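Local coordinates for type III secretion system effector protein ExoU (Pseudomonas fluorescens, PDB 4QMK) that probably cleaves membrane phospholipids as a patatin-like phospholipase and reaches the plasma membrane through a domain that binds phosphatidylinositol 4,5-bisphosphate, at residues R157-P160 with G161-N165; N575-R578 with E579-P583; L585-P588 with G589-A593. One frame throughout, in Å; residues are numbered along the deposited sequence.

How the contacts relate
All three contacts are local, each within one continuous run of chain, and all lie on the same side of the molecule's centre. Contact 1 belongs to the patatin-like phospholipase part of the sequence; contacts 2 and 3 belong to the ExoU C-terminal part. Contacts 1 and 2, with centres 11 Å apart, touch directly although they come from these different parts: Arg578 NH1 approaches Gly164 O at 3.2 Å, and Glu579 lies against Asn165. Contact 3 follows contact 2 along the chain, turning from helix 555-585 into helix 592-606, with 14 Å between centres. It does not touch contact 1, about 8 Å away between nearest atoms. None of them contains the probable GxSxG nucleophile elbow around Ser104.

Contact 1. Residues R157-P160 with G161-N165; sequences RSLP and GPVGN
Leu159 and Val163 face each other across a bend at Pro160, whose helix-like backbone (phi -55°, psi -36°) stands between the extended residues Leu159 and Gly161, and no hydrogen bond closes the bend. The side chains meet methyl to methyl: CD1 of Leu159 comes within 3.4 Å of CG1 of Val163, close for two carbons, while the two side chains cross obliquely. Leu159 reaches this far because its CD1 is fully extended from CA (chi2 -179°). Nearer the bend, Leu159 CB lies 3.6 Å from Gly161 O. The CD atom of the Pro162 ring comes no closer than 4.2 Å to Pro160 O.

This is an irregular helix-to-helix connection in the patatin-like phospholipase part of the chain, running from the end of helix 140-157 to the start of helix 166-173. Asn165 is the N-cap of the second helix: its OD1 accepts from Ser167 N and also from Val259 N, while ND2 donates to Leu257 O, so one amide ties the helix start to strand 254-260. At the other end Arg157 reaches back to the same region, with NH1 on Gln256 OE1 and NH2 on Phe251 O. The second subunit packs Trp144 on Leu159 and Thr172 on Val163, and Trp144 NE1 of that subunit is hydrogen-bonded to Ser158 OG.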
loop_
_atom_site.group_PDB
_atom_site.type_symbol
_atom_site.label_atom_id
_atom_site.label_comp_id
_atom_site.label_asym_id
_atom_site.label_seq_id
_atom_site.Cartn_x
_atom_site.Cartn_y
_atom_site.Cartn_z
ATOM N N ARG A 157 -15.882 -9.630 -7.964
ATOM C CA ARG A 157 -17.073 -10.179 -7.324
ATOM C C ARG A 157 -16.841 -11.626 -6.897
ATOM O O ARG A 157 -17.532 -12.106 -6.038
ATOM C CB ARG A 157 -18.338 -10.016 -8.230
ATOM C CG ARG A 157 -18.836 -8.563 -8.274
ATOM C CD ARG A 157 -20.236 -8.362 -8.835
ATOM N NE ARG A 157 -20.262 -8.459 -10.288
ATOM C CZ ARG A 157 -20.116 -7.432 -11.139
ATOM N NH1 ARG A 157 -19.944 -6.187 -10.710
ATOM N NH2 ARG A 157 -20.147 -7.654 -12.452
ATOM N N SER A 158 -15.833 -12.280 -7.478
ATOM C CA SER A 158 -15.577 -13.710 -7.275
ATOM C C SER A 158 -14.509 -14.061 -6.245
ATOM O O SER A 158 -14.186 -15.221 -6.095
ATOM C CB SER A 158 -15.067 -14.294 -8.589
ATOM O OG SER A 158 -13.739 -13.845 -8.845
ATOM N N LEU A 159 -13.949 -13.076 -5.566
ATOM C CA LEU A 159 -12.859 -13.319 -4.641
ATOM C C LEU A 159 -13.225 -14.204 -3.379
ATOM O O LEU A 159 -14.240 -14.009 -2.705
ATOM C CB LEU A 159 -12.262 -11.980 -4.222
ATOM C CG LEU A 159 -11.739 -11.114 -5.387
ATOM C CD1 LEU A 159 -11.158 -9.839 -4.849
ATOM C CD2 LEU A 159 -10.680 -11.838 -6.184
ATOM N N PRO A 160 -12.374 -15.190 -3.069
ATOM C CA PRO A 160 -12.647 -16.008 -1.892
ATOM C C PRO A 160 -12.813 -15.143 -0.644
ATOM O O PRO A 160 -13.637 -15.436 0.216
ATOM C CB PRO A 160 -11.407 -16.884 -1.774
ATOM C CG PRO A 160 -10.321 -16.157 -2.529
ATOM C CD PRO A 160 -11.018 -15.400 -3.614
ATOM N N GLY A 161 -12.036 -14.070 -0.578
ATOM C CA GLY A 161 -12.098 -13.140 0.511
ATOM C C GLY A 161 -12.317 -11.741 -0.042
ATOM O O GLY A 161 -11.458 -11.193 -0.767
ATOM N N PRO A 162 -13.454 -11.144 0.329
ATOM C CA PRO A 162 -13.817 -9.853 -0.127
ATOM C C PRO A 162 -12.755 -8.759 0.121
ATOM O O PRO A 162 -12.105 -8.722 1.174
ATOM C CB PRO A 162 -15.022 -9.545 0.695
ATOM C CG PRO A 162 -14.758 -10.222 2.029
ATOM C CD PRO A 162 -14.157 -11.517 1.584
ATOM N N VAL A 163 -12.608 -7.871 -0.872
ATOM C CA VAL A 163 -11.772 -6.708 -0.764
ATOM C C VAL A 163 -12.729 -5.552 -0.424
ATOM O O VAL A 163 -13.974 -5.696 -0.380
ATOM C CB VAL A 163 -11.010 -6.373 -2.101
ATOM C CG1 VAL A 163 -10.177 -7.559 -2.587
ATOM C CG2 VAL A 163 -11.967 -5.876 -3.208
ATOM N N GLY A 164 -12.135 -4.389 -0.258
ATOM C CA GLY A 164 -12.871 -3.198 0.129
ATOM C C GLY A 164 -13.768 -2.574 -0.921
ATOM O O GLY A 164 -14.884 -2.230 -0.618
ATOM N N ASN A 165 -13.263 -2.417 -2.143
ATOM C CA ASN A 165 -13.974 -1.736 -3.247
ATOM C C ASN A 165 -13.183 -1.945 -4.528
ATOM O O ASN A 165 -11.978 -2.094 -4.504
ATOM C CB ASN A 165 -14.126 -0.229 -2.982
ATOM C CG ASN A 165 -14.955 0.517 -4.095
ATOM O OD1 ASN A 165 -14.388 1.131 -5.032
ATOM N ND2 ASN A 165 -16.269 0.501 -3.960
#

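Contact 2. Residues N575-R578 with E579-P583; sequences NFIR and EVIYP
Phe576 O is gripped by two backbone N-H groups, from Val580 N at 2.7 Å and from Ile581 N at 3.3 Å. The first is the ordinary alpha-helical bond, the second spans one residue more, and the shared carbonyl marks where the helix widens into a pi-type turn. Tyr582 N keeps to the wider spacing and meets Ile577 O at 2.9 Å, almost straight in line with the carbonyl. One residue before the shared carbonyl, Asn575 O accepts from Glu579 N in the alpha pattern at 2.9 Å. The helix then kinks at Pro583, whose nitrogen carries no hydrogen to bond back.

Among the side chains, the Phe576 ring is central. With CG anti to the backbone N (chi1 177°), the end of the side chain comes back toward Val580 and Ile581. Val580 sits over one face in a CH-pi contact, CB 4.0 Å from the ring centroid and 22° off the normal. The Phe576 and Ile581 side chains run at about a right angle to each other, with CD1 of Ile581 3.8 Å from Phe576 CE2. The same CD1 also brushes Ile577 CG1.

The polar side is carried by neighbours in sequence. Arg578 and Glu579 run side by side, and NH1 of Arg578 forms a salt bridge with OE2 of Glu579 at 3.0 Å, the guanidinium and carboxylate planes nearly perpendicular (87°).

Leu605, Leu598 and Val602 of helix 592-606 cover the Phe576-Ile577-Ile581 side, and Trp647 meets Phe576 edge-to-face. Glu579, Tyr582 and Pro583 instead lie against strand 254-260 of the phospholipase sheet.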
loop_
_atom_site.group_PDB
_atom_site.type_symbol
_atom_site.label_atom_id
_atom_site.label_comp_id
_atom_site.label_asym_id
_atom_site.label_seq_id
_atom_site.Cartn_x
_atom_site.Cartn_y
_atom_site.Cartn_z
ATOM N N ASN A 575 -20.948 -2.122 4.104
ATOM C CA ASN A 575 -20.067 -2.607 3.111
ATOM C C ASN A 575 -20.644 -3.711 2.256
ATOM O O ASN A 575 -20.508 -3.654 1.040
ATOM C CB ASN A 575 -18.762 -2.961 3.730
ATOM C CG ASN A 575 -17.980 -1.715 4.103
ATOM O OD1 ASN A 575 -18.039 -0.737 3.395
ATOM N ND2 ASN A 575 -17.298 -1.727 5.214
ATOM N N PHE A 576 -21.377 -4.640 2.895
ATOM C CA PHE A 576 -21.942 -5.779 2.254
ATOM C C PHE A 576 -23.008 -5.277 1.300
ATOM O O PHE A 576 -23.093 -5.724 0.137
ATOM C CB PHE A 576 -22.520 -6.730 3.292
ATOM C CG PHE A 576 -23.191 -7.918 2.704
ATOM C CD1 PHE A 576 -22.456 -8.966 2.212
ATOM C CD2 PHE A 576 -24.550 -7.964 2.608
ATOM C CE1 PHE A 576 -23.073 -10.043 1.594
ATOM C CE2 PHE A 576 -25.207 -9.054 2.030
ATOM C CZ PHE A 576 -24.466 -10.097 1.509
ATOM N N ILE A 577 -23.787 -4.321 1.791
ATOM C CA ILE A 577 -24.821 -3.670 1.013
ATOM C C ILE A 577 -24.289 -3.056 -0.229
ATOM O O ILE A 577 -24.760 -3.293 -1.295
ATOM C CB ILE A 577 -25.542 -2.601 1.837
ATOM C CG1 ILE A 577 -26.479 -3.312 2.848
ATOM C CG2 ILE A 577 -26.382 -1.707 0.951
ATOM C CD1 ILE A 577 -27.131 -2.424 3.896
ATOM N N ARG A 578 -23.244 -2.300 -0.082
ATOM C CA ARG A 578 -22.676 -1.531 -1.197
ATOM C C ARG A 578 -21.994 -2.431 -2.212
ATOM O O ARG A 578 -22.092 -2.219 -3.376
ATOM C CB ARG A 578 -21.638 -0.575 -0.588
ATOM C CG ARG A 578 -21.113 0.435 -1.556
ATOM C CD ARG A 578 -19.611 0.487 -1.568
ATOM N NE ARG A 578 -19.047 1.092 -0.387
ATOM C CZ ARG A 578 -17.789 0.918 -0.026
ATOM N NH1 ARG A 578 -16.980 0.188 -0.766
ATOM N NH2 ARG A 578 -17.341 1.471 1.073
ATOM N N GLU A 579 -21.353 -3.475 -1.735
ATOM C CA GLU A 579 -20.472 -4.298 -2.527
ATOM C C GLU A 579 -21.092 -5.630 -3.031
ATOM O O GLU A 579 -20.633 -6.215 -3.981
ATOM C CB GLU A 579 -19.260 -4.600 -1.639
ATOM C CG GLU A 579 -17.908 -4.639 -2.319
ATOM C CD GLU A 579 -17.480 -3.288 -2.910
ATOM O OE1 GLU A 579 -16.926 -3.314 -4.039
ATOM O OE2 GLU A 579 -17.739 -2.236 -2.284
ATOM N N VAL A 580 -22.157 -6.082 -2.404
ATOM C CA VAL A 580 -22.778 -7.315 -2.794
ATOM C C VAL A 580 -24.249 -7.133 -3.202
ATOM O O VAL A 580 -24.681 -7.591 -4.275
ATOM C CB VAL A 580 -22.719 -8.323 -1.659
ATOM C CG1 VAL A 580 -23.422 -9.592 -2.090
ATOM C CG2 VAL A 580 -21.294 -8.630 -1.292
ATOM N N ILE A 581 -25.012 -6.418 -2.400
ATOM C CA ILE A 581 -26.395 -6.226 -2.742
ATOM C C ILE A 581 -26.623 -5.274 -3.892
ATOM O O ILE A 581 -27.322 -5.631 -4.864
ATOM C CB ILE A 581 -27.183 -5.807 -1.550
ATOM C CG1 ILE A 581 -27.234 -6.983 -0.565
ATOM C CG2 ILE A 581 -28.585 -5.482 -1.982
ATOM C CD1 ILE A 581 -27.868 -6.629 0.760
ATOM N N TYR A 582 -26.013 -4.090 -3.806
ATOM C CA TYR A 582 -26.171 -3.060 -4.799
ATOM C C TYR A 582 -26.085 -3.597 -6.263
ATOM O O TYR A 582 -27.015 -3.464 -7.000
ATOM C CB TYR A 582 -25.190 -1.935 -4.554
ATOM C CG TYR A 582 -25.257 -0.857 -5.623
ATOM C CD1 TYR A 582 -26.306 0.069 -5.647
ATOM C CD2 TYR A 582 -24.342 -0.818 -6.660
ATOM C CE1 TYR A 582 -26.408 1.027 -6.664
ATOM C CE2 TYR A 582 -24.444 0.134 -7.679
ATOM C CZ TYR A 582 -25.471 1.060 -7.658
ATOM O OH TYR A 582 -25.570 2.016 -8.620
ATOM N N PRO A 583 -25.001 -4.245 -6.639
ATOM C CA PRO A 583 -24.896 -4.799 -7.976
ATOM C C PRO A 583 -25.955 -5.798 -8.386
ATOM O O PRO A 583 -26.297 -5.790 -9.578
ATOM C CB PRO A 583 -23.562 -5.490 -7.985
ATOM C CG PRO A 583 -22.803 -4.797 -6.958
ATOM C CD PRO A 583 -23.762 -4.411 -5.900
#

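Contact 3. Residues L585-P588 with G589-A593; sequences LYRP and GQPAA
Backbone bonding comes first: Arg587 O takes the N-H of Gln590 at 3.1 Å in a fairly straight bond (158°), though the donor stands above the carbonyl plane. It closes a type II beta turn with Pro588 and Gly589 at its corners. Gly589 has a positive phi (93°), where a CB would run into Pro588 O.

The polar ends of the two long side chains follow different paths. Arg587 bends at chi2 and chi3 and folds back on the turn, where NE and NH2 make weak hydrogen bonds to Pro588 O, the NH2 one at 3.2 Å. Gln590 turns to other partners: NE2 donates to Ser584 O and is bonded to Tyr625 OH, while OE1 accepts from Asn594 ND2. Its amide and the Arg587 guanidinium do not pair, NH1 and OE1 staying 4.0 Å apart with the planes 64° from each other.

What remains is close packing. The guanidinium lies across the second half of the turn, with Gln590 N over one of its faces, 3.8 Å above the plane and toward the rim. Arg587 NH2 also approaches Gly589 C at 3.6 Å. Gln590 CB comes to 3.3 Å from Arg587 O.

Pro591 occupies the N-cap position, right before helix 592-606, so the whole stretch is a tight helix-to-helix connection built on a Pro-Gly type II turn, consistent with a helical-bundle domain at the C-terminal end of ExoU.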
loop_
_atom_site.group_PDB
_atom_site.type_symbol
_atom_site.label_atom_id
_atom_site.label_comp_id
_atom_site.label_asym_id
_atom_site.label_seq_id
_atom_site.Cartn_x
_atom_site.Cartn_y
_atom_site.Cartn_z
ATOM N N LEU A 585 -29.074 -6.054 -6.989
ATOM C CA LEU A 585 -30.363 -5.396 -6.898
ATOM C C LEU A 585 -30.621 -4.545 -8.095
ATOM O O LEU A 585 -31.710 -4.557 -8.603
ATOM C CB LEU A 585 -30.412 -4.586 -5.599
ATOM C CG LEU A 585 -31.698 -3.842 -5.222
ATOM C CD1 LEU A 585 -32.883 -4.757 -5.220
ATOM C CD2 LEU A 585 -31.544 -3.198 -3.844
ATOM N N TYR A 586 -29.598 -3.840 -8.578
ATOM C CA TYR A 586 -29.750 -2.984 -9.750
ATOM C C TYR A 586 -29.304 -3.627 -11.046
ATOM O O TYR A 586 -29.079 -2.963 -12.018
ATOM C CB TYR A 586 -29.007 -1.681 -9.520
ATOM C CG TYR A 586 -29.692 -0.935 -8.432
ATOM C CD1 TYR A 586 -30.881 -0.269 -8.651
ATOM C CD2 TYR A 586 -29.210 -0.978 -7.167
ATOM C CE1 TYR A 586 -31.534 0.387 -7.623
ATOM C CE2 TYR A 586 -29.849 -0.323 -6.133
ATOM C CZ TYR A 586 -31.004 0.366 -6.380
ATOM O OH TYR A 586 -31.620 0.999 -5.328
ATOM N N ARG A 587 -29.163 -4.928 -11.042
ATOM C CA ARG A 587 -28.809 -5.650 -12.232
ATOM C C ARG A 587 -30.053 -5.600 -13.166
ATOM O O ARG A 587 -31.145 -6.042 -12.753
ATOM C CB ARG A 587 -28.522 -7.110 -11.857
ATOM C CG ARG A 587 -27.680 -7.882 -12.856
ATOM C CD ARG A 587 -28.035 -9.368 -12.909
ATOM N NE ARG A 587 -28.946 -9.538 -14.022
ATOM C CZ ARG A 587 -29.859 -10.487 -14.142
ATOM N NH1 ARG A 587 -30.065 -11.382 -13.167
ATOM N NH2 ARG A 587 -30.596 -10.509 -15.248
ATOM N N PRO A 588 -29.908 -5.049 -14.385
ATOM C CA PRO A 588 -30.986 -5.079 -15.410
ATOM C C PRO A 588 -31.537 -6.487 -15.636
ATOM O O PRO A 588 -30.766 -7.412 -15.902
ATOM C CB PRO A 588 -30.277 -4.612 -16.682
ATOM C CG PRO A 588 -29.167 -3.766 -16.198
ATOM C CD PRO A 588 -28.744 -4.283 -14.844
ATOM N N GLY A 589 -32.848 -6.654 -15.457
ATOM C CA GLY A 589 -33.502 -7.974 -15.630
ATOM C C GLY A 589 -33.659 -8.859 -14.386
ATOM O O GLY A 589 -34.248 -9.929 -14.447
ATOM N N GLN A 590 -33.140 -8.414 -13.258
ATOM C CA GLN A 590 -33.231 -9.180 -12.007
ATOM C C GLN A 590 -34.666 -9.390 -11.687
ATOM O O GLN A 590 -35.402 -8.409 -11.549
ATOM C CB GLN A 590 -32.607 -8.371 -10.869
ATOM C CG GLN A 590 -32.604 -9.046 -9.561
ATOM C CD GLN A 590 -31.617 -10.155 -9.554
ATOM O OE1 GLN A 590 -31.961 -11.336 -9.638
ATOM N NE2 GLN A 590 -30.379 -9.797 -9.433
ATOM N N PRO A 591 -35.084 -10.648 -11.553
ATOM C CA PRO A 591 -36.459 -10.982 -11.224
ATOM C C PRO A 591 -36.944 -10.342 -9.938
ATOM O O PRO A 591 -36.187 -10.120 -9.023
ATOM C CB PRO A 591 -36.423 -12.496 -11.078
ATOM C CG PRO A 591 -35.343 -12.920 -11.989
ATOM C CD PRO A 591 -34.303 -11.860 -11.822
ATOM N N ALA A 592 -38.223 -10.085 -9.898
ATOM C CA ALA A 592 -38.834 -9.327 -8.862
ATOM C C ALA A 592 -38.687 -9.932 -7.441
ATOM O O ALA A 592 -38.536 -9.166 -6.485
ATOM C CB ALA A 592 -40.295 -9.075 -9.203
ATOM N N ALA A 593 -38.750 -11.268 -7.326
ATOM C CA ALA A 593 -38.654 -11.936 -6.064
ATOM C C ALA A 593 -37.264 -11.704 -5.455
ATOM O O ALA A 593 -37.111 -11.499 -4.230
ATOM C CB ALA A 593 -38.980 -13.437 -6.211
#